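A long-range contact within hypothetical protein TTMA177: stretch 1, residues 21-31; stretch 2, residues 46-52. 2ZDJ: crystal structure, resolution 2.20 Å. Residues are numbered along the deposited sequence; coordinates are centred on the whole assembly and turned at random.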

# COMPACT_ATOMS: atom_id res chain seq x y z
N GLN A 21 11.80 1.90 6.09
CA GLN A 21 12.76 1.30 5.18
C GLN A 21 12.16 0.30 4.22
O GLN A 21 12.64 0.16 3.09
CB GLN A 21 13.89 0.66 5.97
CG GLN A 21 14.66 1.66 6.83
CD GLN A 21 15.27 2.78 6.00
OE1 GLN A 21 16.24 2.56 5.27
NE2 GLN A 21 14.70 3.98 6.10
N GLU A 22 11.13 -0.41 4.65
CA GLU A 22 10.52 -1.39 3.76
C GLU A 22 9.61 -0.69 2.76
O GLU A 22 9.43 -1.16 1.64
CB GLU A 22 9.72 -2.42 4.56
CG GLU A 22 9.22 -3.56 3.68
CD GLU A 22 8.58 -4.68 4.47
OE1 GLU A 22 8.16 -5.66 3.83
OE2 GLU A 22 8.50 -4.57 5.71
N VAL A 23 9.04 0.43 3.17
CA VAL A 23 8.16 1.18 2.29
C VAL A 23 9.03 1.71 1.17
O VAL A 23 8.72 1.56 -0.02
CB VAL A 23 7.47 2.33 3.06
CG1 VAL A 23 6.76 3.28 2.09
CG2 VAL A 23 6.47 1.74 4.07
N LYS A 24 10.16 2.28 1.56
CA LYS A 24 11.12 2.83 0.60
C LYS A 24 11.59 1.76 -0.38
O LYS A 24 11.66 2.00 -1.59
CB LYS A 24 12.31 3.43 1.35
CG LYS A 24 13.30 4.15 0.44
CD LYS A 24 14.36 4.90 1.25
CE LYS A 24 15.27 5.72 0.34
NZ LYS A 24 16.32 6.44 1.10
N ALA A 25 11.93 0.58 0.13
CA ALA A 25 12.39 -0.52 -0.73
C ALA A 25 11.31 -0.88 -1.73
O ALA A 25 11.57 -0.97 -2.92
CB ALA A 25 12.75 -1.75 0.12
N ILE A 26 10.09 -1.07 -1.25
CA ILE A 26 8.97 -1.44 -2.12
C ILE A 26 8.77 -0.39 -3.22
O ILE A 26 8.70 -0.74 -4.39
CB ILE A 26 7.63 -1.56 -1.34
CG1 ILE A 26 7.78 -2.49 -0.13
CG2 ILE A 26 6.53 -2.05 -2.26
CD1 ILE A 26 8.17 -3.87 -0.48
N LEU A 27 8.67 0.88 -2.82
CA LEU A 27 8.48 1.96 -3.78
C LEU A 27 9.54 1.92 -4.88
O LEU A 27 9.23 2.10 -6.06
CB LEU A 27 8.49 3.32 -3.06
CG LEU A 27 7.40 3.65 -2.03
CD1 LEU A 27 7.74 4.95 -1.30
CD2 LEU A 27 6.05 3.77 -2.71
N GLU A 28 10.80 1.68 -4.52
CA GLU A 28 11.86 1.64 -5.54
C GLU A 28 11.67 0.42 -6.42
O GLU A 28 11.89 0.48 -7.63
CB GLU A 28 13.25 1.59 -4.90
CG GLU A 28 13.63 2.85 -4.17
CD GLU A 28 15.11 2.91 -3.83
OE1 GLU A 28 15.50 3.81 -3.05
OE2 GLU A 28 15.87 2.06 -4.35
N TYR A 29 11.27 -0.68 -5.80
CA TYR A 29 11.02 -1.92 -6.51
C TYR A 29 10.00 -1.67 -7.62
O TYR A 29 10.23 -2.01 -8.78
CB TYR A 29 10.48 -2.97 -5.54
CG TYR A 29 10.17 -4.31 -6.17
CD1 TYR A 29 11.17 -5.03 -6.84
CD2 TYR A 29 8.90 -4.86 -6.09
CE1 TYR A 29 10.90 -6.27 -7.40
CE2 TYR A 29 8.62 -6.10 -6.65
CZ TYR A 29 9.62 -6.80 -7.31
OH TYR A 29 9.33 -8.03 -7.86
N ILE A 30 8.88 -1.06 -7.27
CA ILE A 30 7.84 -0.81 -8.25
C ILE A 30 8.07 0.45 -9.08
O ILE A 30 7.31 0.75 -9.99
CB ILE A 30 6.46 -0.75 -7.59
CG1 ILE A 30 6.36 0.48 -6.69
CG2 ILE A 30 6.24 -2.02 -6.79
CD1 ILE A 30 4.97 0.67 -6.09
N GLY A 31 9.13 1.18 -8.75
CA GLY A 31 9.47 2.38 -9.50
C GLY A 31 8.58 3.58 -9.30
O GLY A 31 8.45 4.40 -10.20
N GLY A 46 4.74 -15.37 -4.63
CA GLY A 46 6.10 -14.89 -4.39
C GLY A 46 6.45 -13.50 -4.89
O GLY A 46 7.63 -13.16 -4.99
N ASP A 47 5.45 -12.69 -5.22
CA ASP A 47 5.71 -11.33 -5.69
C ASP A 47 4.64 -10.42 -5.09
O ASP A 47 3.72 -10.89 -4.42
CB ASP A 47 5.65 -11.29 -7.22
CG ASP A 47 6.45 -10.14 -7.82
OD1 ASP A 47 6.76 -9.17 -7.10
OD2 ASP A 47 6.76 -10.20 -9.03
N TYR A 48 4.76 -9.11 -5.31
CA TYR A 48 3.77 -8.16 -4.80
C TYR A 48 2.74 -8.00 -5.90
O TYR A 48 3.03 -7.42 -6.94
CB TYR A 48 4.44 -6.82 -4.49
CG TYR A 48 5.32 -6.86 -3.26
CD1 TYR A 48 4.79 -6.59 -2.00
CD2 TYR A 48 6.67 -7.21 -3.35
CE1 TYR A 48 5.58 -6.67 -0.86
CE2 TYR A 48 7.47 -7.30 -2.22
CZ TYR A 48 6.92 -7.03 -0.97
OH TYR A 48 7.69 -7.15 0.17
N GLU A 49 1.54 -8.53 -5.69
CA GLU A 49 0.48 -8.45 -6.69
C GLU A 49 -0.16 -7.07 -6.72
O GLU A 49 -0.59 -6.59 -7.77
CB GLU A 49 -0.58 -9.51 -6.40
CG GLU A 49 -1.62 -9.65 -7.50
CD GLU A 49 -1.03 -10.13 -8.81
OE1 GLU A 49 -0.29 -11.14 -8.79
OE2 GLU A 49 -1.31 -9.50 -9.85
N GLU A 50 -0.25 -6.45 -5.55
CA GLU A 50 -0.82 -5.12 -5.45
C GLU A 50 -0.08 -4.31 -4.40
O GLU A 50 0.44 -4.86 -3.42
CB GLU A 50 -2.32 -5.18 -5.07
CG GLU A 50 -3.26 -5.60 -6.18
CD GLU A 50 -4.72 -5.73 -5.72
OE1 GLU A 50 -5.22 -4.85 -4.99
OE2 GLU A 50 -5.37 -6.71 -6.11
N VAL A 51 -0.01 -3.01 -4.62
CA VAL A 51 0.62 -2.11 -3.67
C VAL A 51 -0.21 -0.82 -3.63
O VAL A 51 -0.44 -0.18 -4.66
CB VAL A 51 2.09 -1.78 -4.05
CG1 VAL A 51 2.68 -0.81 -3.06
CG2 VAL A 51 2.92 -3.07 -4.05
N TRP A 52 -0.68 -0.47 -2.45
CA TRP A 52 -1.48 0.74 -2.29
C TRP A 52 -0.87 1.60 -1.19
O TRP A 52 -0.32 1.08 -0.23
CB TRP A 52 -2.90 0.41 -1.83
CG TRP A 52 -3.69 -0.44 -2.74
CD1 TRP A 52 -3.54 -1.77 -2.97
CD2 TRP A 52 -4.85 -0.03 -3.47
NE1 TRP A 52 -4.54 -2.23 -3.79
CE2 TRP A 52 -5.36 -1.18 -4.11
CE3 TRP A 52 -5.52 1.19 -3.64
CZ2 TRP A 52 -6.51 -1.15 -4.91
CZ3 TRP A 52 -6.67 1.23 -4.43
CH2 TRP A 52 -7.15 0.06 -5.06

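How does the start of stretch 2 reach the helix? Gly46 lies out of range, and its positive phi suits glycine. Asp47 makes the first contact: its CA-to-CB bond runs sideways to the helix, but the carboxylate comes nearer and accepts a hydrogen bond from Tyr29, with OH of Tyr29 2.9 Å from OD1 of Asp47. The carboxylate oxygen lies at the edge of the Tyr29 ring, near its plane, as expected for a partner of a phenolic hydroxyl. The same OD1 of Asp47 also accepts the backbone N of Tyr48 at 2.7 Å, so one oxygen serves both its own strand and the helix.

What does Tyr48 add? It points toward the helix and touches residues from three of its turns. CD2 of Tyr48 lies 4.0 Å from CE2 of Tyr29, the two rings meeting obliquely. Further along the ring, CZ of Tyr48 comes within 3.4 Å of CD1 of Ile26, an apolar contact. At the far end, OE1 of Glu22 stays 4.0 Å from OH of Tyr48, too far for a hydrogen bond.

Why do Glu49 and Glu50 leave the helix alone? The chain turns a corner at Glu49, and both side chains are out of reach of stretch 1. Glu50 instead uses OE1 to accept a hydrogen bond from NE1 of Trp52 at 3.0 Å, within its own stretch.

Where does the strand meet the helix again? Val51 points toward it, while the neighbouring Trp52 points away, as alternation along a strand predicts. CG1 of Val51 lies 4.1 Å from CG2 of Ile26 and equally 4.1 Å from CD1 of Ile30. Those isoleucines are four residues apart, about one helical turn, so both can face the same valine. Ile26 thus bridges Tyr48 and Val51.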